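Local atomic coordinates of UDP-N-acetylglucosamine pyrophosphorylase (Entamoeba histolytica, PDB entry 3OC9), a protein that probably catalyses the joining of N-acetyl-alpha-D-glucosamine 1-phosphate and UTP to give UDP-N-acetylglucosamine and diphosphate. Residues Met71-Leu76 and Phe118-Glu123; Cys258-Ile263 and Ile310-Val315; Cys127-Met132 and Lys165-Leu170. One frame throughout, in Å; residues are numbered along the deposited sequence.

Interaction 1: residues Met71-Leu76 and Phe118-Glu123; sequences MTSERL and FGLSSE
Ser-73, on helix 68-87, meets Phe-118 and Leu-120 of the loop that leads from helix 105-114 into strand 125-134, so the contact joins a helix to an alpha-to-beta connection of the GT-A-like, Rossmann-type nucleotidyltransferase domain. The backbones come closest at Ser-73 and Phe-118, whose CA atoms lie 6.4 Å apart, consistent with the small size of the serine side chain.

Van der Waals packing carries the contact. CB of Ser-73 sits against CB of Phe-118 at 3.8 Å, while CD1 of Leu-120 comes up to the serine side chain, 3.7 Å from Ser-73 CB. The other branch of Leu-120 reaches along the helix, its CD2 lying 4.5 Å from Leu-76 CB, about one helical turn beyond Ser-73. Leu-77 of the same helix also touches Leu-120, and Trp-96 packs against both Ser-73 and Leu-76, so strand 95-100 also packs on this part of the helix.

Both serine hydroxyls find partners close by in the chain. In Ser-73 the OG stands beside the backbone N (chi1 -60°), where it hydrogen-bonds to the carbonyl O of Phe-69 one turn earlier, and a buried hydroxyl can thus face apolar neighbours. On the loop, Ser-121 forms an ST turn, its OG accepting from Glu-123 N at 3.1 Å. Phe-118 has positive phi, and its ring meets that of His-115 at a small interplanar angle.

The same Ser-73 OG lies obliquely to the Phe-118 ring, 3.9 Å from CD2, and 3.6 Å from Leu-120 CD1.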
loop_
_atom_site.group_PDB
_atom_site.type_symbol
_atom_site.label_atom_id
_atom_site.label_comp_id
_atom_site.label_asym_id
_atom_site.label_seq_id
_atom_site.Cartn_x
_atom_site.Cartn_y
_atom_site.Cartn_z
ATOM N N MET A 71 -2.387 -4.113 12.751
ATOM C CA MET A 71 -1.348 -3.061 12.600
ATOM C C MET A 71 -1.934 -1.762 12.005
ATOM O O MET A 71 -1.752 -0.643 12.545
ATOM C CB MET A 71 -0.203 -3.526 11.673
ATOM C CG MET A 71 0.365 -4.938 11.874
ATOM S SD MET A 71 2.009 -5.001 12.598
ATOM C CE MET A 71 1.583 -4.847 14.329
ATOM N N THR A 72 -2.621 -1.912 10.864
ATOM C CA THR A 72 -3.285 -0.775 10.191
ATOM C C THR A 72 -4.324 -0.086 11.105
ATOM O O THR A 72 -4.344 1.147 11.211
ATOM C CB THR A 72 -3.911 -1.199 8.810
ATOM O OG1 THR A 72 -2.917 -1.873 8.018
ATOM C CG2 THR A 72 -4.456 0.032 8.032
ATOM N N SER A 73 -5.170 -0.872 11.792
ATOM C CA SER A 73 -6.144 -0.300 12.737
ATOM C C SER A 73 -5.470 0.588 13.805
ATOM O O SER A 73 -5.946 1.698 14.104
ATOM C CB SER A 73 -6.989 -1.412 13.417
ATOM O OG SER A 73 -7.717 -2.152 12.422
ATOM N N GLU A 74 -4.358 0.104 14.353
ATOM C CA GLU A 74 -3.640 0.808 15.439
ATOM C C GLU A 74 -2.964 2.117 14.965
ATOM O O GLU A 74 -2.980 3.140 15.683
ATOM C CB GLU A 74 -2.647 -0.148 16.134
ATOM C CG GLU A 74 -3.358 -1.239 16.998
ATOM C CD GLU A 74 -2.404 -2.202 17.722
ATOM O OE1 GLU A 74 -1.191 -2.213 17.425
ATOM O OE2 GLU A 74 -2.896 -2.985 18.571
ATOM N N ARG A 75 -2.406 2.101 13.751
ATOM C CA ARG A 75 -1.859 3.324 13.157
ATOM C C ARG A 75 -2.952 4.398 12.918
ATOM O O ARG A 75 -2.720 5.579 13.193
ATOM C CB ARG A 75 -1.043 2.993 11.885
ATOM C CG ARG A 75 -0.378 4.213 11.213
ATOM C CD ARG A 75 0.963 3.846 10.549
ATOM N NE ARG A 75 2.037 3.794 11.523
ATOM C CZ ARG A 75 3.260 3.314 11.307
ATOM N NH1 ARG A 75 4.127 3.332 12.304
ATOM N NH2 ARG A 75 3.635 2.810 10.120
ATOM N N LEU A 76 -4.135 4.007 12.421
ATOM C CA LEU A 76 -5.247 4.961 12.275
ATOM C C LEU A 76 -5.682 5.563 13.636
ATOM O O LEU A 76 -5.931 6.777 13.734
ATOM C CB LEU A 76 -6.452 4.324 11.539
ATOM C CG LEU A 76 -6.258 3.901 10.070
ATOM C CD1 LEU A 76 -7.572 3.289 9.504
ATOM C CD2 LEU A 76 -5.814 5.090 9.190
ATOM N N PHE A 118 -10.829 -3.989 16.496
ATOM C CA PHE A 118 -9.544 -3.599 17.097
ATOM C C PHE A 118 -9.565 -2.194 17.735
ATOM O O PHE A 118 -8.531 -1.532 17.832
ATOM C CB PHE A 118 -8.363 -3.754 16.086
ATOM C CG PHE A 118 -8.224 -5.155 15.518
ATOM C CD1 PHE A 118 -7.668 -6.182 16.289
ATOM C CD2 PHE A 118 -8.662 -5.448 14.221
ATOM C CE1 PHE A 118 -7.555 -7.484 15.786
ATOM C CE2 PHE A 118 -8.556 -6.742 13.708
ATOM C CZ PHE A 118 -7.984 -7.765 14.499
ATOM N N GLY A 119 -10.737 -1.759 18.203
ATOM C CA GLY A 119 -10.853 -0.438 18.852
ATOM C C GLY A 119 -11.338 0.714 17.972
ATOM O O GLY A 119 -11.581 1.816 18.480
ATOM N N LEU A 120 -11.465 0.471 16.661
ATOM C CA LEU A 120 -12.141 1.416 15.736
ATOM C C LEU A 120 -13.671 1.373 15.907
ATOM O O LEU A 120 -14.194 0.522 16.648
ATOM C CB LEU A 120 -11.741 1.135 14.271
ATOM C CG LEU A 120 -10.254 1.356 13.914
ATOM C CD1 LEU A 120 -9.883 0.743 12.543
ATOM C CD2 LEU A 120 -9.916 2.840 13.973
ATOM N N SER A 121 -14.373 2.316 15.270
ATOM C CA SER A 121 -15.847 2.313 15.237
ATOM C C SER A 121 -16.395 1.521 14.049
ATOM O O SER A 121 -15.850 1.592 12.941
ATOM C CB SER A 121 -16.378 3.749 15.196
ATOM O OG SER A 121 -17.788 3.779 14.937
ATOM N N SER A 122 -17.501 0.800 14.257
ATOM C CA SER A 122 -18.184 0.125 13.133
ATOM C C SER A 122 -18.622 1.087 12.016
ATOM O O SER A 122 -18.842 0.663 10.878
ATOM C CB SER A 122 -19.397 -0.709 13.613
ATOM O OG SER A 122 -20.463 0.131 14.051
ATOM N N GLU A 123 -18.727 2.375 12.353
ATOM C CA GLU A 123 -19.204 3.372 11.396
ATOM C C GLU A 123 -18.139 3.790 10.379
ATOM O O GLU A 123 -18.475 4.390 9.351
ATOM C CB GLU A 123 -19.752 4.601 12.130
ATOM C CG GLU A 123 -20.804 4.246 13.179
ATOM C CD GLU A 123 -21.648 5.422 13.607
ATOM O OE1 GLU A 123 -21.070 6.492 13.903
ATOM O OE2 GLU A 123 -22.893 5.266 13.664
#

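Interaction 2: residues Cys258-Ile263 and Ile310-Val315; sequences CGHISI and IFFFDV. Unlike the reference sequence in segment 310-315: Ile-310 (reference Met).
His-260 and Phe-312 approach from opposite directions and meet rim to rim, with Phe-313 completing an aromatic cluster. CE1 of His-260 lies 3.8 Å from Phe-312 CZ, which sits near the plane of the imidazole at its edge. The two planes are inclined at 61°, and neither ring covers the face of the other.

Side-chain rotation brings the rings together. The imidazole of His-260 swings away from its own backbone N, toward the loop, whereas Phe-312 and Phe-313 both hold CG between the backbone N and the carbonyl carbon, at chi1 78° and 50°. In the 3-10 turn this sets Phe-313 CD1 above the centre of the Phe-312 ring, and the same atom approaches His-260 CE1 obliquely at 4.2 Å. The hydroxyl oxygen of Ser-262 reaches the edge of Phe-312, 3.8 Å from CZ.

Asn-264 hydrogen-bonds to NE2 of His-260, anchoring the imidazole beside the cluster. The contact links strand 258-261 and the corner at Ser-262 to the loop between strands 305-309 and 322-326; Ile-211 of strand 209-215 packs on His-260, and Phe-161 of helix 160-166 on Phe-312.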
loop_
_atom_site.group_PDB
_atom_site.type_symbol
_atom_site.label_atom_id
_atom_site.label_comp_id
_atom_site.label_asym_id
_atom_site.label_seq_id
_atom_site.Cartn_x
_atom_site.Cartn_y
_atom_site.Cartn_z
ATOM N N CYS A 258 13.191 7.154 -10.795
ATOM C CA CYS A 258 11.969 7.224 -9.953
ATOM C C CYS A 258 11.253 5.861 -9.847
ATOM O O CYS A 258 10.376 5.538 -10.670
ATOM C CB CYS A 258 11.011 8.323 -10.496
ATOM S SG CYS A 258 11.624 10.054 -10.306
ATOM N N GLY A 259 11.625 5.056 -8.844
ATOM C CA GLY A 259 11.005 3.729 -8.626
ATOM C C GLY A 259 9.601 3.799 -8.018
ATOM O O GLY A 259 9.445 4.220 -6.870
ATOM N N HIS A 260 8.583 3.327 -8.759
ATOM C CA HIS A 260 7.166 3.394 -8.282
ATOM C C HIS A 260 6.872 2.304 -7.244
ATOM O O HIS A 260 7.010 1.113 -7.544
ATOM C CB HIS A 260 6.190 3.255 -9.490
ATOM C CG HIS A 260 4.743 3.099 -9.099
ATOM N ND1 HIS A 260 4.018 1.954 -9.369
ATOM C CD2 HIS A 260 3.891 3.947 -8.465
ATOM C CE1 HIS A 260 2.784 2.099 -8.899
ATOM N NE2 HIS A 260 2.677 3.304 -8.354
ATOM N N ILE A 261 6.482 2.686 -6.025
ATOM C CA ILE A 261 6.313 1.671 -4.951
ATOM C C ILE A 261 4.869 1.517 -4.411
ATOM O O ILE A 261 4.650 0.896 -3.356
ATOM C CB ILE A 261 7.331 1.823 -3.764
ATOM C CG1 ILE A 261 7.482 3.270 -3.364
ATOM C CG2 ILE A 261 8.711 1.130 -4.077
ATOM C CD1 ILE A 261 6.318 3.776 -2.564
ATOM N N SER A 262 3.894 2.058 -5.145
ATOM C CA SER A 262 2.446 1.864 -4.849
ATOM C C SER A 262 1.966 2.428 -3.491
ATOM O O SER A 262 1.233 1.753 -2.751
ATOM C CB SER A 262 1.994 0.380 -4.973
ATOM O OG SER A 262 2.150 -0.140 -6.287
ATOM N N ILE A 263 2.374 3.659 -3.180
ATOM C CA ILE A 263 1.743 4.458 -2.095
ATOM C C ILE A 263 1.389 5.815 -2.748
ATOM O O ILE A 263 2.281 6.662 -2.935
ATOM C CB ILE A 263 2.661 4.642 -0.830
ATOM C CG1 ILE A 263 3.188 3.293 -0.297
ATOM C CG2 ILE A 263 1.890 5.423 0.313
ATOM C CD1 ILE A 263 4.381 3.421 0.706
ATOM N N ILE A 310 -6.988 -5.097 -15.775
ATOM C CA ILE A 310 -6.679 -3.659 -15.962
ATOM C C ILE A 310 -5.829 -3.193 -14.759
ATOM O O ILE A 310 -5.982 -3.723 -13.637
ATOM C CB ILE A 310 -7.969 -2.776 -16.157
ATOM C CG1 ILE A 310 -9.030 -3.104 -15.094
ATOM C CG2 ILE A 310 -8.569 -2.934 -17.612
ATOM C CD1 ILE A 310 -10.293 -2.197 -15.083
ATOM N N PHE A 311 -4.921 -2.226 -14.990
ATOM C CA PHE A 311 -3.869 -1.813 -14.008
ATOM C C PHE A 311 -4.088 -0.350 -13.534
ATOM O O PHE A 311 -4.297 0.541 -14.360
ATOM C CB PHE A 311 -2.459 -1.902 -14.653
ATOM C CG PHE A 311 -1.952 -3.318 -14.939
ATOM C CD1 PHE A 311 -2.593 -4.457 -14.431
ATOM C CD2 PHE A 311 -0.781 -3.488 -15.678
ATOM C CE1 PHE A 311 -2.091 -5.749 -14.690
ATOM C CE2 PHE A 311 -0.267 -4.772 -15.931
ATOM C CZ PHE A 311 -0.929 -5.897 -15.431
ATOM N N PHE A 312 -4.059 -0.091 -12.223
ATOM C CA PHE A 312 -4.435 1.236 -11.727
ATOM C C PHE A 312 -3.498 2.340 -12.238
ATOM O O PHE A 312 -3.951 3.451 -12.502
ATOM C CB PHE A 312 -4.599 1.291 -10.177
ATOM C CG PHE A 312 -3.297 1.349 -9.421
ATOM C CD1 PHE A 312 -2.545 2.533 -9.368
ATOM C CD2 PHE A 312 -2.821 0.219 -8.757
ATOM C CE1 PHE A 312 -1.303 2.582 -8.687
ATOM C CE2 PHE A 312 -1.595 0.254 -8.066
ATOM C CZ PHE A 312 -0.838 1.438 -8.031
ATOM N N PHE A 313 -2.219 2.014 -12.416
ATOM C CA PHE A 313 -1.224 3.036 -12.822
ATOM C C PHE A 313 -1.354 3.511 -14.270
ATOM O O PHE A 313 -0.777 4.546 -14.654
ATOM C CB PHE A 313 0.230 2.641 -12.432
ATOM C CG PHE A 313 0.634 1.246 -12.854
ATOM C CD1 PHE A 313 0.610 0.194 -11.934
ATOM C CD2 PHE A 313 1.038 0.982 -14.171
ATOM C CE1 PHE A 313 0.975 -1.108 -12.311
ATOM C CE2 PHE A 313 1.421 -0.323 -14.564
ATOM C CZ PHE A 313 1.380 -1.371 -13.630
ATOM N N ASP A 314 -2.145 2.799 -15.088
ATOM C CA ASP A 314 -2.459 3.321 -16.431
ATOM C C ASP A 314 -3.359 4.569 -16.408
ATOM O O ASP A 314 -3.572 5.181 -17.459
ATOM C CB ASP A 314 -3.068 2.224 -17.351
ATOM C CG ASP A 314 -2.031 1.184 -17.809
ATOM O OD1 ASP A 314 -0.840 1.540 -18.033
ATOM O OD2 ASP A 314 -2.406 -0.013 -17.962
ATOM N N VAL A 315 -3.851 4.954 -15.218
ATOM C CA VAL A 315 -4.628 6.203 -15.049
ATOM C C VAL A 315 -3.743 7.468 -14.916
ATOM O O VAL A 315 -4.222 8.583 -15.150
ATOM C CB VAL A 315 -5.680 6.121 -13.886
ATOM C CG1 VAL A 315 -5.091 6.550 -12.535
ATOM C CG2 VAL A 315 -6.917 6.973 -14.233
#

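Interaction 3: residues Cys127-Met132 and Lys165-Leu170; sequences CFPQGM and KDNGIL. With EDO (1,2-ethanediol), chain C.
Phe-128, on strand 125-134, faces the bend between helices 160-166 and 169-176 at Asn-167, with 6.9 Å between the two CA atoms.

Two side chains of the bend divide the phenyl ring of Phe-128 between them. Ile-169 lays its CD1 over one face, 3.8 Å from the ring centroid and 22° off the normal, a CH-pi contact displaced toward CG and CD1. Asn-167 stands instead at the rim, its ND2 near the ring plane and 4.0 Å from CD2, with the amide turned 63° from the ring. Phe-128 holds CG between its backbone N and carbonyl carbon, which turns the ring to the bend.

From that edge position the amide reaches the strand. Its ND2 donates to the carbonyl O of Pro-129 in a long, bent bond of 3.3 Å, with an angle of 139° at the hydrogen; the same nitrogen also hydrogen-bonds to Ala-163 O. These two carbonyls, one on the strand and one in the helix, together favour this rotation of the amide and leave OD1 against Pro-129 CD at 3.5 Å. Gln-130 leaves the strand away from the bend; its OE1 accepts from O1 of a 1,2-ethanediol, probably picked up from the crystallisation liquor, at 3.1 Å.

Phe-97 and Met-99 of strand 95-100 and Leu-160, Ala-163 and Leu-164 of helix 160-166 also pack on the phenyl ring. The bend is a Schellman motif with Gly-168, at positive phi, as C-prime residue: Ile-169 N bonds to Leu-164 O and Gly-168 N to Lys-165 O. It is helix-on-sheet packing of an alpha/beta Rossmann-type fold.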
loop_
_atom_site.group_PDB
_atom_site.type_symbol
_atom_site.label_atom_id
_atom_site.label_comp_id
_atom_site.label_asym_id
_atom_site.label_seq_id
_atom_site.Cartn_x
_atom_site.Cartn_y
_atom_site.Cartn_z
ATOM N N CYS A 127 -16.248 -2.330 3.654
ATOM C CA CYS A 127 -15.849 -3.336 2.644
ATOM C C CYS A 127 -16.736 -3.219 1.393
ATOM O O CYS A 127 -17.979 -3.105 1.511
ATOM C CB CYS A 127 -15.924 -4.773 3.228
ATOM S SG CYS A 127 -14.764 -5.175 4.577
ATOM N N PHE A 128 -16.114 -3.201 0.207
ATOM C CA PHE A 128 -16.851 -3.123 -1.098
ATOM C C PHE A 128 -16.299 -4.075 -2.184
ATOM O O PHE A 128 -15.094 -4.300 -2.252
ATOM C CB PHE A 128 -16.901 -1.675 -1.626
ATOM C CG PHE A 128 -15.552 -1.112 -2.053
ATOM C CD1 PHE A 128 -14.601 -0.674 -1.091
ATOM C CD2 PHE A 128 -15.231 -0.998 -3.409
ATOM C CE1 PHE A 128 -13.349 -0.155 -1.498
ATOM C CE2 PHE A 128 -13.992 -0.477 -3.826
ATOM C CZ PHE A 128 -13.044 -0.049 -2.866
ATOM N N PRO A 129 -17.182 -4.638 -3.055
ATOM C CA PRO A 129 -16.653 -5.601 -4.045
ATOM C C PRO A 129 -16.245 -4.995 -5.399
ATOM O O PRO A 129 -16.885 -4.049 -5.869
ATOM C CB PRO A 129 -17.823 -6.589 -4.229
ATOM C CG PRO A 129 -19.070 -5.732 -3.990
ATOM C CD PRO A 129 -18.655 -4.717 -2.929
ATOM N N GLN A 130 -15.184 -5.538 -6.001
ATOM C CA GLN A 130 -14.819 -5.258 -7.416
ATOM C C GLN A 130 -15.356 -6.380 -8.325
ATOM O O GLN A 130 -15.746 -7.455 -7.836
ATOM C CB GLN A 130 -13.288 -5.090 -7.587
ATOM C CG GLN A 130 -12.477 -6.397 -7.354
ATOM C CD GLN A 130 -10.950 -6.257 -7.498
ATOM O OE1 GLN A 130 -10.189 -6.600 -6.571
ATOM N NE2 GLN A 130 -10.494 -5.801 -8.665
ATOM N N GLY A 131 -15.383 -6.131 -9.635
ATOM C CA GLY A 131 -15.807 -7.145 -10.624
ATOM C C GLY A 131 -14.867 -8.344 -10.728
ATOM O O GLY A 131 -13.681 -8.234 -10.420
ATOM N N MET A 132 -15.413 -9.490 -11.144
ATOM C CA MET A 132 -14.644 -10.719 -11.421
ATOM C C MET A 132 -14.936 -11.220 -12.842
ATOM O O MET A 132 -15.990 -10.892 -13.401
ATOM C CB MET A 132 -14.985 -11.814 -10.400
ATOM C CG MET A 132 -14.658 -11.443 -8.931
ATOM S SD MET A 132 -14.973 -12.807 -7.783
ATOM C CE MET A 132 -13.420 -13.698 -7.857
ATOM N N LYS A 165 -17.178 4.289 -7.754
ATOM C CA LYS A 165 -18.403 4.943 -8.263
ATOM C C LYS A 165 -19.656 4.061 -8.079
ATOM O O LYS A 165 -20.678 4.517 -7.521
ATOM C CB LYS A 165 -18.243 5.372 -9.733
ATOM C CG LYS A 165 -19.487 6.114 -10.275
ATOM C CD LYS A 165 -19.359 6.489 -11.757
ATOM C CE LYS A 165 -20.725 6.934 -12.311
ATOM N NZ LYS A 165 -20.763 6.881 -13.803
ATOM N N ASP A 166 -19.563 2.805 -8.530
ATOM C CA ASP A 166 -20.695 1.855 -8.548
ATOM C C ASP A 166 -21.249 1.498 -7.159
ATOM O O ASP A 166 -22.450 1.238 -7.018
ATOM C CB ASP A 166 -20.294 0.567 -9.293
ATOM C CG ASP A 166 -20.169 0.755 -10.807
ATOM O OD1 ASP A 166 -20.548 1.818 -11.345
ATOM O OD2 ASP A 166 -19.666 -0.189 -11.464
ATOM N N ASN A 167 -20.384 1.512 -6.138
ATOM C CA ASN A 167 -20.769 1.199 -4.749
ATOM C C ASN A 167 -21.183 2.429 -3.899
ATOM O O ASN A 167 -21.386 2.318 -2.674
ATOM C CB ASN A 167 -19.641 0.408 -4.060
ATOM C CG ASN A 167 -19.560 -1.042 -4.533
ATOM O OD1 ASN A 167 -20.345 -1.895 -4.088
ATOM N ND2 ASN A 167 -18.618 -1.332 -5.447
ATOM N N GLY A 168 -21.278 3.594 -4.553
ATOM C CA GLY A 168 -21.702 4.848 -3.912
ATOM C C GLY A 168 -20.683 5.554 -3.023
ATOM O O GLY A 168 -21.039 6.470 -2.255
ATOM N N ILE A 169 -19.426 5.120 -3.104
ATOM C CA ILE A 169 -18.368 5.658 -2.236
ATOM C C ILE A 169 -17.968 7.092 -2.620
ATOM O O ILE A 169 -17.663 7.911 -1.731
ATOM C CB ILE A 169 -17.150 4.673 -2.149
ATOM C CG1 ILE A 169 -17.588 3.402 -1.387
ATOM C CG2 ILE A 169 -15.906 5.362 -1.483
ATOM C CD1 ILE A 169 -16.582 2.244 -1.488
ATOM N N LEU A 170 -17.980 7.422 -3.917
ATOM C CA LEU A 170 -17.711 8.814 -4.311
ATOM C C LEU A 170 -18.804 9.783 -3.799
ATOM O O LEU A 170 -18.493 10.888 -3.326
ATOM C CB LEU A 170 -17.456 8.972 -5.830
ATOM C CG LEU A 170 -16.354 8.090 -6.469
ATOM C CD1 LEU A 170 -16.181 8.427 -7.950
ATOM C CD2 LEU A 170 -15.016 8.239 -5.739
HETATM C C1 EDO C . -7.179 -7.715 -8.724
HETATM O O1 EDO C . -7.332 -6.667 -7.748
HETATM C C2 EDO C . -6.011 -8.656 -8.410
HETATM O O2 EDO C . -4.772 -8.111 -8.898
#

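All three contacts lie within the nucleotidyltransferase family region of the chain. Interactions 1 and 3 adjoin in sequence, since loop 118-123 runs directly into strand 125-134, yet their centres lie about 21 Å apart and they have no other touch. Strand 95-100 connects them, contacting helix 68-87 through Trp-96 and Phe-128 through Phe-97 and Met-99. Interaction 2 reaches the same mixed sheet as interaction 3, with centres about 20 Å apart and nearest atoms about 7 Å; helix 160-166 packs on both Phe-128 and Phe-312. Interactions 1 and 2 are farthest apart, about 27 Å between centres. Of the three, interaction 3 has the bound 1,2-ethanediol, at Gln-130.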